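Local coordinates for protein ferulic acid decarboxylase 1 (Candida dubliniensis, PDB 4ZAD) that probably catalyses the reversible, prenylated-FMN-dependent decarboxylation of aromatic acrylic acids such as cinnamic, p-coumaric and ferulic acid to vinyl products such as styrene, at residues A[44-49]-A[81-86]; A[114-119]-A[249-254]; A[337-342]-A[358-363]; A[349-354]-A[390-395]. All coordinates share one frame; numbering follows the deposited sequence.

Interaction 1 (A[44-49]-A[81-86])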
loop_
_atom_site.group_PDB
_atom_site.type_symbol
_atom_site.label_atom_id
_atom_site.label_comp_id
_atom_site.label_asym_id
_atom_site.label_seq_id
_atom_site.Cartn_x
_atom_site.Cartn_y
_atom_site.Cartn_z
ATOM N N GLU A 44 -2.216 16.461 3.811
ATOM C CA GLU A 44 -1.534 15.577 2.856
ATOM C C GLU A 44 -0.029 15.697 2.975
ATOM O O GLU A 44 0.681 14.750 2.682
ATOM C CB GLU A 44 -2.016 15.849 1.407
ATOM C CG GLU A 44 -3.477 15.400 1.164
ATOM C CD GLU A 44 -4.200 16.019 -0.074
ATOM O OE1 GLU A 44 -5.438 15.858 -0.148
ATOM O OE2 GLU A 44 -3.562 16.633 -0.973
ATOM N N ASN A 45 0.457 16.858 3.409
ATOM C CA ASN A 45 1.909 17.053 3.564
ATOM C C ASN A 45 2.361 17.092 5.030
ATOM O O ASN A 45 3.557 17.177 5.313
ATOM C CB ASN A 45 2.363 18.256 2.735
ATOM C CG ASN A 45 1.904 18.144 1.265
ATOM O OD1 ASN A 45 2.571 17.525 0.431
ATOM N ND2 ASN A 45 0.727 18.694 0.971
ATOM N N LYS A 46 1.392 16.941 5.939
ATOM C CA LYS A 46 1.622 16.791 7.391
ATOM C C LYS A 46 2.162 18.069 7.997
ATOM O O LYS A 46 3.003 18.054 8.883
ATOM C CB LYS A 46 2.529 15.598 7.741
ATOM C CG LYS A 46 2.034 14.193 7.311
ATOM C CD LYS A 46 3.004 13.151 7.883
ATOM C CE LYS A 46 2.856 11.742 7.303
ATOM N NZ LYS A 46 3.829 10.798 8.000
ATOM N N LEU A 47 1.623 19.172 7.501
ATOM C CA LEU A 47 1.946 20.504 7.952
ATOM C C LEU A 47 1.168 20.810 9.222
ATOM O O LEU A 47 0.318 20.012 9.667
ATOM C CB LEU A 47 1.568 21.532 6.848
ATOM C CG LEU A 47 2.202 21.326 5.451
ATOM C CD1 LEU A 47 1.691 22.306 4.382
ATOM C CD2 LEU A 47 3.754 21.351 5.539
ATOM N N ALA A 48 1.453 21.985 9.783
ATOM C CA ALA A 48 0.819 22.447 11.001
ATOM C C ALA A 48 -0.684 22.725 10.800
ATOM O O ALA A 48 -1.149 23.039 9.706
ATOM C CB ALA A 48 1.545 23.703 11.545
ATOM N N ALA A 49 -1.427 22.604 11.887
ATOM C CA ALA A 49 -2.864 22.819 11.850
ATOM C C ALA A 49 -3.062 24.305 11.650
ATOM O O ALA A 49 -2.460 25.085 12.372
ATOM C CB ALA A 49 -3.523 22.358 13.167
ATOM N N GLY A 81 7.549 14.670 14.694
ATOM C CA GLY A 81 7.974 13.651 15.658
ATOM C C GLY A 81 7.036 12.490 15.482
ATOM O O GLY A 81 6.946 11.885 14.390
ATOM N N ASN A 82 6.325 12.212 16.562
ATOM C CA ASN A 82 5.216 11.292 16.548
ATOM C C ASN A 82 4.102 11.885 15.698
ATOM O O ASN A 82 3.470 12.838 16.104
ATOM C CB ASN A 82 4.681 11.101 17.951
ATOM C CG ASN A 82 3.401 10.344 17.963
ATOM O OD1 ASN A 82 3.249 9.388 17.215
ATOM N ND2 ASN A 82 2.471 10.752 18.797
ATOM N N ASP A 83 3.852 11.304 14.533
ATOM C CA ASP A 83 2.853 11.876 13.626
ATOM C C ASP A 83 1.438 11.890 14.223
ATOM O O ASP A 83 0.619 12.629 13.739
ATOM C CB ASP A 83 2.891 11.243 12.217
ATOM C CG ASP A 83 2.599 9.757 12.190
ATOM O OD1 ASP A 83 2.390 9.088 13.211
ATOM O OD2 ASP A 83 2.570 9.235 11.071
ATOM N N HIS A 84 1.189 11.126 15.296
ATOM C CA HIS A 84 -0.125 11.063 15.929
ATOM C C HIS A 84 -0.238 11.966 17.177
ATOM O O HIS A 84 -1.179 11.826 17.983
ATOM C CB HIS A 84 -0.473 9.606 16.258
ATOM C CG HIS A 84 -1.008 8.825 15.086
ATOM N ND1 HIS A 84 -0.257 8.542 13.968
ATOM C CD2 HIS A 84 -2.225 8.265 14.871
ATOM C CE1 HIS A 84 -0.984 7.840 13.120
ATOM N NE2 HIS A 84 -2.183 7.659 13.644
ATOM N N ALA A 85 0.708 12.901 17.318
ATOM C CA ALA A 85 0.672 13.905 18.373
ATOM C C ALA A 85 -0.708 14.497 18.625
ATOM O O ALA A 85 -1.113 14.659 19.786
ATOM C CB ALA A 85 1.645 15.048 18.071
ATOM N N ARG A 86 -1.414 14.863 17.573
ATOM C CA ARG A 86 -2.621 15.586 17.793
ATOM C C ARG A 86 -3.624 14.623 18.419
ATOM O O ARG A 86 -4.431 14.995 19.259
ATOM C CB ARG A 86 -3.136 16.209 16.492
ATOM C CG ARG A 86 -2.201 17.285 15.913
ATOM C CD ARG A 86 -2.755 18.047 14.664
ATOM N NE ARG A 86 -1.634 18.534 13.875
ATOM C CZ ARG A 86 -1.634 18.787 12.573
ATOM N NH1 ARG A 86 -2.727 18.667 11.819
ATOM N NH2 ARG A 86 -0.489 19.172 12.011
HETATM O O HOH W 1 -2.079 17.517 9.516
#

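Interaction 2 (A[114-119]-A[249-254])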
loop_
_atom_site.group_PDB
_atom_site.type_symbol
_atom_site.label_atom_id
_atom_site.label_comp_id
_atom_site.label_asym_id
_atom_site.label_seq_id
_atom_site.Cartn_x
_atom_site.Cartn_y
_atom_site.Cartn_z
ATOM N N LYS A 114 -13.806 2.463 35.935
ATOM C CA LYS A 114 -13.014 3.677 35.719
ATOM C C LYS A 114 -13.853 4.925 35.408
ATOM O O LYS A 114 -13.306 6.034 35.419
ATOM C CB LYS A 114 -12.017 3.476 34.557
ATOM C CG LYS A 114 -10.855 2.517 34.857
ATOM C CD LYS A 114 -9.590 3.282 35.352
ATOM C CE LYS A 114 -8.354 2.337 35.585
ATOM N NZ LYS A 114 -7.919 1.477 34.410
ATOM N N TYR A 115 -15.145 4.763 35.105
ATOM C CA TYR A 115 -15.953 5.917 34.657
ATOM C C TYR A 115 -16.208 6.922 35.798
ATOM O O TYR A 115 -16.208 6.558 36.978
ATOM C CB TYR A 115 -17.290 5.505 34.011
ATOM C CG TYR A 115 -17.195 4.600 32.814
ATOM C CD1 TYR A 115 -15.961 4.274 32.225
ATOM C CD2 TYR A 115 -18.350 4.075 32.232
ATOM C CE1 TYR A 115 -15.895 3.411 31.116
ATOM C CE2 TYR A 115 -18.286 3.215 31.111
ATOM C CZ TYR A 115 -17.058 2.892 30.567
ATOM O OH TYR A 115 -16.983 2.050 29.484
ATOM N N ILE A 116 -16.380 8.187 35.413
ATOM C CA ILE A 116 -16.651 9.296 36.327
ATOM C C ILE A 116 -17.675 10.214 35.706
ATOM O O ILE A 116 -17.361 10.917 34.759
ATOM C CB ILE A 116 -15.409 10.172 36.561
ATOM C CG1 ILE A 116 -14.366 9.437 37.426
ATOM C CG2 ILE A 116 -15.822 11.470 37.239
ATOM C CD1 ILE A 116 -13.001 10.067 37.326
ATOM N N PRO A 117 -18.884 10.253 36.245
ATOM C CA PRO A 117 -19.896 11.004 35.501
ATOM C C PRO A 117 -19.643 12.491 35.509
ATOM O O PRO A 117 -19.057 12.985 36.439
ATOM C CB PRO A 117 -21.227 10.675 36.218
ATOM C CG PRO A 117 -20.881 9.837 37.408
ATOM C CD PRO A 117 -19.424 9.479 37.379
ATOM N N PRO A 118 -20.181 13.211 34.515
ATOM C CA PRO A 118 -20.021 14.641 34.453
ATOM C C PRO A 118 -20.658 15.313 35.662
ATOM O O PRO A 118 -21.543 14.731 36.296
ATOM C CB PRO A 118 -20.754 15.012 33.158
ATOM C CG PRO A 118 -21.772 14.034 33.010
ATOM C CD PRO A 118 -21.252 12.765 33.608
ATOM N N VAL A 119 -20.171 16.510 35.991
ATOM C CA VAL A 119 -20.662 17.280 37.120
ATOM C C VAL A 119 -21.226 18.574 36.588
ATOM O O VAL A 119 -20.581 19.261 35.830
ATOM C CB VAL A 119 -19.560 17.629 38.136
ATOM C CG1 VAL A 119 -18.525 18.542 37.527
ATOM C CG2 VAL A 119 -20.155 18.335 39.380
ATOM N N ASN A 249 -9.481 11.301 34.100
ATOM C CA ASN A 249 -9.416 11.167 35.573
ATOM C C ASN A 249 -10.078 12.377 36.252
ATOM O O ASN A 249 -9.582 12.911 37.223
ATOM C CB ASN A 249 -7.960 10.934 36.089
ATOM C CG ASN A 249 -7.918 10.425 37.591
ATOM O OD1 ASN A 249 -8.555 9.408 37.960
ATOM N ND2 ASN A 249 -7.172 11.152 38.448
ATOM N N GLN A 250 -11.208 12.796 35.703
ATOM C CA GLN A 250 -11.851 14.028 36.083
ATOM C C GLN A 250 -13.200 14.235 35.372
ATOM O O GLN A 250 -13.260 14.233 34.164
ATOM C CB GLN A 250 -10.964 15.219 35.725
ATOM C CG GLN A 250 -11.628 16.507 36.149
ATOM C CD GLN A 250 -10.808 17.708 35.925
ATOM O OE1 GLN A 250 -9.574 17.657 35.928
ATOM N NE2 GLN A 250 -11.493 18.836 35.746
ATOM N N ALA A 251 -14.249 14.481 36.159
ATOM C CA ALA A 251 -15.598 14.822 35.702
ATOM C C ALA A 251 -15.633 15.949 34.666
ATOM O O ALA A 251 -15.180 17.056 34.955
ATOM C CB ALA A 251 -16.430 15.268 36.897
ATOM N N VAL A 252 -16.247 15.709 33.509
ATOM C CA VAL A 252 -16.485 16.800 32.591
ATOM C C VAL A 252 -17.464 17.812 33.178
ATOM O O VAL A 252 -18.638 17.526 33.422
ATOM C CB VAL A 252 -17.007 16.350 31.218
ATOM C CG1 VAL A 252 -17.102 17.586 30.270
ATOM C CG2 VAL A 252 -16.088 15.277 30.623
ATOM N N PRO A 253 -16.971 19.005 33.431
ATOM C CA PRO A 253 -17.876 20.037 33.871
ATOM C C PRO A 253 -18.910 20.424 32.782
ATOM O O PRO A 253 -18.539 20.739 31.670
ATOM C CB PRO A 253 -16.932 21.190 34.192
ATOM C CG PRO A 253 -15.721 20.960 33.393
ATOM C CD PRO A 253 -15.631 19.506 33.113
ATOM N N VAL A 254 -20.192 20.378 33.128
ATOM C CA VAL A 254 -21.280 20.628 32.195
ATOM C C VAL A 254 -22.264 21.662 32.739
ATOM O O VAL A 254 -22.419 21.849 33.959
ATOM C CB VAL A 254 -22.114 19.311 31.823
ATOM C CG1 VAL A 254 -21.230 18.183 31.226
ATOM C CG2 VAL A 254 -22.938 18.764 32.996
HETATM O O HOH W 2 -17.633 12.930 32.945
#

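Interaction 3 (A[337-342]-A[358-363])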
loop_
_atom_site.group_PDB
_atom_site.type_symbol
_atom_site.label_atom_id
_atom_site.label_comp_id
_atom_site.label_asym_id
_atom_site.label_seq_id
_atom_site.Cartn_x
_atom_site.Cartn_y
_atom_site.Cartn_z
ATOM N N LEU A 337 -10.603 4.664 16.218
ATOM C CA LEU A 337 -11.484 4.462 17.345
ATOM C C LEU A 337 -12.351 3.248 17.118
ATOM O O LEU A 337 -12.706 2.593 18.066
ATOM C CB LEU A 337 -12.317 5.711 17.589
ATOM C CG LEU A 337 -11.475 6.971 17.854
ATOM C CD1 LEU A 337 -12.422 8.138 17.992
ATOM C CD2 LEU A 337 -10.551 6.819 19.081
ATOM N N VAL A 338 -12.678 2.925 15.867
ATOM C CA VAL A 338 -13.201 1.592 15.587
ATOM C C VAL A 338 -12.200 0.545 16.032
ATOM O O VAL A 338 -12.581 -0.443 16.633
ATOM C CB VAL A 338 -13.561 1.350 14.111
ATOM C CG1 VAL A 338 -13.582 -0.122 13.829
ATOM C CG2 VAL A 338 -14.920 1.954 13.814
ATOM N N SER A 339 -10.922 0.782 15.748
ATOM C CA SER A 339 -9.855 -0.162 16.119
ATOM C C SER A 339 -9.789 -0.368 17.622
ATOM O O SER A 339 -9.681 -1.497 18.079
ATOM C CB SER A 339 -8.481 0.324 15.640
ATOM O OG SER A 339 -8.466 0.410 14.254
ATOM N N ALA A 340 -9.827 0.744 18.358
ATOM C CA ALA A 340 -9.795 0.716 19.798
ATOM C C ALA A 340 -11.014 0.001 20.359
ATOM O O ALA A 340 -10.866 -0.908 21.163
ATOM C CB ALA A 340 -9.695 2.101 20.350
ATOM N N GLU A 341 -12.217 0.359 19.944
ATOM C CA GLU A 341 -13.339 -0.387 20.483
ATOM C C GLU A 341 -13.278 -1.885 20.101
ATOM O O GLU A 341 -13.610 -2.731 20.913
ATOM C CB GLU A 341 -14.671 0.226 20.113
ATOM C CG GLU A 341 -15.904 -0.469 20.741
ATOM C CD GLU A 341 -16.138 -0.170 22.223
ATOM O OE1 GLU A 341 -15.241 0.362 22.906
ATOM O OE2 GLU A 341 -17.239 -0.496 22.724
ATOM N N THR A 342 -12.831 -2.232 18.900
ATOM C CA THR A 342 -12.812 -3.629 18.523
ATOM C C THR A 342 -11.763 -4.403 19.350
ATOM O O THR A 342 -11.937 -5.599 19.667
ATOM C CB THR A 342 -12.581 -3.803 17.038
ATOM O OG1 THR A 342 -13.513 -2.984 16.310
ATOM C CG2 THR A 342 -12.759 -5.273 16.644
ATOM N N ASP A 358 -3.542 -7.337 18.580
ATOM C CA ASP A 358 -3.784 -5.945 18.182
ATOM C C ASP A 358 -4.656 -5.946 16.941
ATOM O O ASP A 358 -4.684 -6.927 16.204
ATOM C CB ASP A 358 -2.467 -5.229 17.881
ATOM C CG ASP A 358 -1.909 -4.452 19.070
ATOM O OD1 ASP A 358 -2.668 -4.048 19.986
ATOM O OD2 ASP A 358 -0.684 -4.228 19.076
ATOM N N VAL A 359 -5.411 -4.872 16.744
ATOM C CA VAL A 359 -6.131 -4.647 15.508
ATOM C C VAL A 359 -5.953 -3.191 15.123
ATOM O O VAL A 359 -5.824 -2.328 15.987
ATOM C CB VAL A 359 -7.648 -5.002 15.607
ATOM C CG1 VAL A 359 -7.848 -6.320 16.345
ATOM C CG2 VAL A 359 -8.454 -3.889 16.246
ATOM N N PHE A 360 -5.934 -2.911 13.824
ATOM C CA PHE A 360 -5.781 -1.561 13.369
ATOM C C PHE A 360 -6.316 -1.451 11.991
ATOM O O PHE A 360 -6.252 -2.415 11.235
ATOM C CB PHE A 360 -4.321 -1.176 13.354
ATOM C CG PHE A 360 -4.070 0.214 12.872
ATOM C CD1 PHE A 360 -4.594 1.276 13.550
ATOM C CD2 PHE A 360 -3.318 0.438 11.741
ATOM C CE1 PHE A 360 -4.355 2.563 13.136
ATOM C CE2 PHE A 360 -3.110 1.703 11.284
ATOM C CZ PHE A 360 -3.632 2.785 11.990
ATOM N N THR A 361 -6.879 -0.276 11.696
ATOM C CA THR A 361 -7.443 0.055 10.377
ATOM C C THR A 361 -6.403 0.841 9.611
ATOM O O THR A 361 -6.173 2.023 9.910
ATOM C CB THR A 361 -8.658 0.970 10.466
ATOM O OG1 THR A 361 -8.350 2.034 11.368
ATOM C CG2 THR A 361 -9.900 0.219 10.913
ATOM N N PRO A 362 -5.739 0.200 8.660
ATOM C CA PRO A 362 -4.706 0.958 7.959
ATOM C C PRO A 362 -5.349 2.122 7.241
ATOM O O PRO A 362 -6.387 1.935 6.587
ATOM C CB PRO A 362 -4.131 -0.045 6.972
ATOM C CG PRO A 362 -5.216 -1.106 6.820
ATOM C CD PRO A 362 -5.903 -1.156 8.145
ATOM N N TYR A 363 -4.759 3.301 7.352
ATOM C CA TYR A 363 -5.346 4.477 6.732
ATOM C C TYR A 363 -5.352 4.416 5.202
ATOM O O TYR A 363 -6.265 4.953 4.559
ATOM C CB TYR A 363 -4.677 5.759 7.209
ATOM C CG TYR A 363 -4.692 5.887 8.698
ATOM C CD1 TYR A 363 -5.801 5.508 9.439
ATOM C CD2 TYR A 363 -3.596 6.370 9.367
ATOM C CE1 TYR A 363 -5.809 5.607 10.827
ATOM C CE2 TYR A 363 -3.589 6.460 10.730
ATOM C CZ TYR A 363 -4.693 6.074 11.463
ATOM O OH TYR A 363 -4.652 6.186 12.844
#

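Interaction 4 (A[349-354]-A[390-395])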
loop_
_atom_site.group_PDB
_atom_site.type_symbol
_atom_site.label_atom_id
_atom_site.label_comp_id
_atom_site.label_asym_id
_atom_site.label_seq_id
_atom_site.Cartn_x
_atom_site.Cartn_y
_atom_site.Cartn_z
ATOM N N HIS A 349 -13.583 -11.536 24.588
ATOM C CA HIS A 349 -14.006 -12.770 23.923
ATOM C C HIS A 349 -13.154 -13.902 24.402
ATOM O O HIS A 349 -11.930 -13.853 24.224
ATOM C CB HIS A 349 -13.852 -12.683 22.419
ATOM C CG HIS A 349 -14.658 -13.695 21.671
ATOM N ND1 HIS A 349 -14.219 -14.975 21.441
ATOM C CD2 HIS A 349 -15.885 -13.608 21.097
ATOM C CE1 HIS A 349 -15.134 -15.631 20.748
ATOM N NE2 HIS A 349 -16.158 -14.825 20.526
ATOM N N PRO A 350 -13.787 -14.946 24.982
ATOM C CA PRO A 350 -13.004 -16.015 25.637
ATOM C C PRO A 350 -11.975 -16.708 24.740
ATOM O O PRO A 350 -10.968 -17.153 25.243
ATOM C CB PRO A 350 -14.075 -17.007 26.157
ATOM C CG PRO A 350 -15.356 -16.642 25.473
ATOM C CD PRO A 350 -15.244 -15.157 25.126
ATOM N N VAL A 351 -12.225 -16.786 23.441
ATOM C CA VAL A 351 -11.280 -17.416 22.501
ATOM C C VAL A 351 -10.333 -16.397 21.854
ATOM O O VAL A 351 -9.099 -16.547 21.895
ATOM C CB VAL A 351 -12.038 -18.136 21.374
ATOM C CG1 VAL A 351 -11.067 -18.654 20.343
ATOM C CG2 VAL A 351 -12.904 -19.280 21.941
ATOM N N LEU A 352 -10.946 -15.371 21.257
ATOM C CA LEU A 352 -10.255 -14.322 20.488
ATOM C C LEU A 352 -9.278 -13.500 21.351
ATOM O O LEU A 352 -8.255 -13.051 20.862
ATOM C CB LEU A 352 -11.301 -13.419 19.759
ATOM C CG LEU A 352 -11.614 -13.693 18.279
ATOM C CD1 LEU A 352 -11.376 -15.127 17.976
ATOM C CD2 LEU A 352 -13.037 -13.288 17.824
ATOM N N SER A 353 -9.553 -13.385 22.645
ATOM C CA SER A 353 -8.616 -12.726 23.563
ATOM C C SER A 353 -7.335 -13.466 23.821
ATOM O O SER A 353 -6.393 -12.860 24.290
ATOM C CB SER A 353 -9.255 -12.432 24.909
ATOM O OG SER A 353 -9.696 -13.623 25.569
ATOM N N LYS A 354 -7.283 -14.761 23.535
ATOM C CA LYS A 354 -6.052 -15.544 23.731
ATOM C C LYS A 354 -5.038 -15.357 22.595
ATOM O O LYS A 354 -3.824 -15.501 22.809
ATOM C CB LYS A 354 -6.369 -17.051 23.829
ATOM C CG LYS A 354 -7.223 -17.528 25.029
ATOM C CD LYS A 354 -7.183 -19.084 25.105
ATOM C CE LYS A 354 -8.558 -19.790 25.273
ATOM N NZ LYS A 354 -8.683 -21.043 24.405
ATOM N N SER A 390 -11.852 -17.994 10.539
ATOM C CA SER A 390 -12.476 -16.919 9.789
ATOM C C SER A 390 -13.971 -16.834 10.000
ATOM O O SER A 390 -14.539 -15.753 9.975
ATOM C CB SER A 390 -12.192 -17.067 8.306
ATOM O OG SER A 390 -10.809 -17.051 8.120
ATOM N N ASN A 391 -14.612 -17.981 10.134
ATOM C CA ASN A 391 -16.039 -18.049 10.476
ATOM C C ASN A 391 -16.283 -17.446 11.867
ATOM O O ASN A 391 -17.215 -16.625 12.048
ATOM C CB ASN A 391 -16.491 -19.505 10.459
ATOM C CG ASN A 391 -17.968 -19.667 10.263
ATOM O OD1 ASN A 391 -18.788 -18.861 10.723
ATOM N ND2 ASN A 391 -18.326 -20.751 9.593
ATOM N N LEU A 392 -15.430 -17.809 12.832
ATOM C CA LEU A 392 -15.533 -17.223 14.160
ATOM C C LEU A 392 -15.326 -15.719 14.168
ATOM O O LEU A 392 -16.091 -15.017 14.808
ATOM C CB LEU A 392 -14.511 -17.816 15.129
ATOM C CG LEU A 392 -14.818 -17.463 16.585
ATOM C CD1 LEU A 392 -16.170 -18.081 16.909
ATOM C CD2 LEU A 392 -13.761 -17.980 17.568
ATOM N N VAL A 393 -14.259 -15.244 13.533
ATOM C CA VAL A 393 -13.949 -13.835 13.535
ATOM C C VAL A 393 -15.116 -13.076 12.890
ATOM O O VAL A 393 -15.686 -12.194 13.488
ATOM C CB VAL A 393 -12.569 -13.511 12.811
ATOM C CG1 VAL A 393 -12.415 -11.972 12.477
ATOM C CG2 VAL A 393 -11.378 -14.016 13.639
ATOM N N GLY A 394 -15.495 -13.432 11.689
ATOM C CA GLY A 394 -16.502 -12.650 11.001
ATOM C C GLY A 394 -17.886 -12.693 11.625
ATOM O O GLY A 394 -18.625 -11.712 11.560
ATOM N N ASP A 395 -18.265 -13.819 12.223
ATOM C CA ASP A 395 -19.553 -13.875 12.889
ATOM C C ASP A 395 -19.485 -12.868 14.013
ATOM O O ASP A 395 -20.422 -12.074 14.233
ATOM C CB ASP A 395 -19.873 -15.271 13.439
ATOM C CG ASP A 395 -20.512 -16.189 12.388
ATOM O OD1 ASP A 395 -20.885 -15.703 11.281
ATOM O OD2 ASP A 395 -20.642 -17.418 12.676
#

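Interaction 1 (A[44-49]-A[81-86])
Asp83, the first residue of 81-86 to meet 44-49, offers OD2 to Lys46 NZ in a long salt bridge of 3.7 Å. The two side chains cross at a slant, and the lysine is extended beyond CG, which lets its ammonium span the gap. The other carboxylate oxygen is occupied within its own segment: His84 ND1 donates to Asp83 OD1 over 2.8 Å, the oxygen lying in the imidazole plane while the donor comes from above the carboxylate plane. One aspartate thus joins a lysine across the contact to the histidine at the N-cap position of helix 85-90. His84 NE2 bonds to Tyr363 OH, and its ring packs on helix 99-108. Both segments belong to the N-terminal domain of the UbiD family, where 44-49 leaves helix 34-45, Lys46 taking positive phi directly after the helix, and enters strand 49-52 of a mixed sheet. Arg86, in the first turn of helix 85-90, makes the main polar link to 44-49. Its NH2 donates to Leu47 O at 2.6 Å (N-H...O 151°), with the oxygen 4° out of the guanidinium plane. Ala49 N lies over one guanidinium face, offset toward the rim, and Ala49 CB approaches Arg86 NH1 at 4.0 Å. A water accepts weakly from Arg86 NH1. Buried, the guanidinium has further partners: NE forms a salt bridge with Asp21 and NH1 donates to Cys73 O, while beyond Leu47 lies Trp508 of the second subunit.

Interaction 2 (A[114-119]-A[249-254])
A parallel beta bridge between Val119 and Pro253 joins the edge strand 119-120 to strand 253-256, the middle strand of a small three-stranded mixed sheet. Two backbone bonds secure it. Val119 N donates to Val252 O at 3.2 Å, from above the carbonyl plane, and Val254 N donates to Val119 O at 2.9 Å, a straighter bond (N-H...O 163°). The same Val119 O also receives a CA-H...O contact from Pro253, whose own nitrogen carries no hydrogen. Ahead of the bridge the chains are coupled by a water, which donates to Ile116 O and accepts from Val252 N. Apolar groups fill in around this bridge. Ala251 CB sits among Pro117 O, Ile116 CG2 and Val119 CG1; Val119 CG1 lies 3.9 Å from Ala251 CB. Ile116 has CG2 anti to its backbone N and lays that methyl against the backbone of Ala251, while CD1 reaches Gln250 N at 3.6 Å. This is just past the Schellman motif with which Asn249 ends helix 240-247. Pro118 CB lies 3.3 Å from Val252 O and 3.7 Å from Val254 CG1. That proline also packs on Ala241 of helix 240-247, which Val252 touches through Ile244, and Ile116 shares a backbone hydrogen bond with Glu242. The side chain of Val254 comes within about 4 Å of the side chain of Trp175, a residue of the prenylated-FMN site. The arrangement is that of a short parallel strand pairing at the edge of a mixed sheet, fastening the chain after helix 99-108 to the cofactor-binding Rift-related domain.

Interaction 3 (A[337-342]-A[358-363])
Ser339 places OG anti to its carbonyl carbon (chi1 -62°), toward the start of the loop after strand 356-360, and Thr361 sets OG1 between its backbone N and carbonyl carbon. The two hydroxyl oxygens, Ser339 OG and Thr361 OG1, come to 3.3 Å. Thr361 N makes a weak, bent hydrogen bond to Ser339 OG (3.1 Å, N-H...O 125°), but the stronger partner of this hydroxyl is Gly335 O, one turn back in the helix. Around Ser339 OG gather Phe360 CA at 3.4 Å and Thr361 CG2 at 3.6 Å, a close fit of serine to strand that brings the CA atoms of Ser339 and Phe360 to 5.1 Å. One residue earlier in the strand, Val359 CG2 rests against Ser339 O at 3.3 Å. One helical turn on, Thr342 CB lies 4.2 Å from Val359 CG2, while Thr342 OG1 donates to Val338 O. That carbonyl also accepts from Thr342 N, the two donors reaching it from opposite faces of its plane. The Phe360 side chain leaves the backbone away from helix 334-347; its CZ lies over a face of the Tyr363 ring, toward the rim, and the ring stacks with Phe423. Leu370 of strand 369-374 touches Ser339, Val359 and Thr361, carrying the contact to the next strand. The axes of 337-342 and 358-360 run nearly antiparallel, at 156°, and pass 7.3 Å apart, a short separation consistent with the small serine at the crossing. This is helix-on-sheet packing of an alpha/beta layer, here at the edge strand of the mixed sheet in the UbiD C-terminal domain.

Interaction 4 (A[349-354]-A[390-395])
Leu392 CD2 is the methyl on which three side chains of 349-354 converge. Leu352 CD1 is nearest to Leu392 CD2 at 3.7 Å, the two leucines sliding past each other in opposite directions. Val351 CG1 lies 3.9 Å and His349 CE1 4.2 Å from the same Leu392 CD2. Leu392 CG stands anti to its backbone N (chi1 -166°), which puts CG on the side of 349-354. Alongside, Leu352 CD1 also approaches Val393 CG2 at 4.5 Å; no hydrogen bond crosses between the two segments. The next shell helps to position the first. Leu352 CD2 lies over the centre of the His349 ring, and His349 ND1 accepts weak capping bonds from Val351 N and Leu352 N, the latter almost straight (175°). The imidazole is thereby tied to the short helix it precedes. His349 O is gripped twice, by Ser353 N and by Ser353 OG at 2.6 Å. Farther out, His349 meets Phe396 edge-to-face, one helical turn beyond Leu392. Val393 packs on Ile413 and Leu415 of strand 412-417, and Ser390 touches strand 470-475, so helix 386-399 lies between the five-stranded sheet of the C-terminal domain and the turn that leads through helix 352-355 into edge strand 356-360.

How the interactions relate
Interactions 1 and 2 close in turn along the chain before 3 and 4, whose segments alternate. Interaction 1 lies in the N-terminal domain, interaction 2 pairs a strand with 249-254 of the Rift-related range, and 3 and 4 lie together in the C-terminal domain, their centres 16 Å apart, linked by helix 334-347, helix 352-355 and strand 356-360. The contacts thus spread over all three family regions. Interactions 1 and 3, with centres 19 Å apart, meet where the N- and C-terminal regions touch. Interactions 2 and 3 come within about 7 Å at their nearest atoms. Interaction 4, away from the annotated sites, has its centre 35 Å from that of interaction 1.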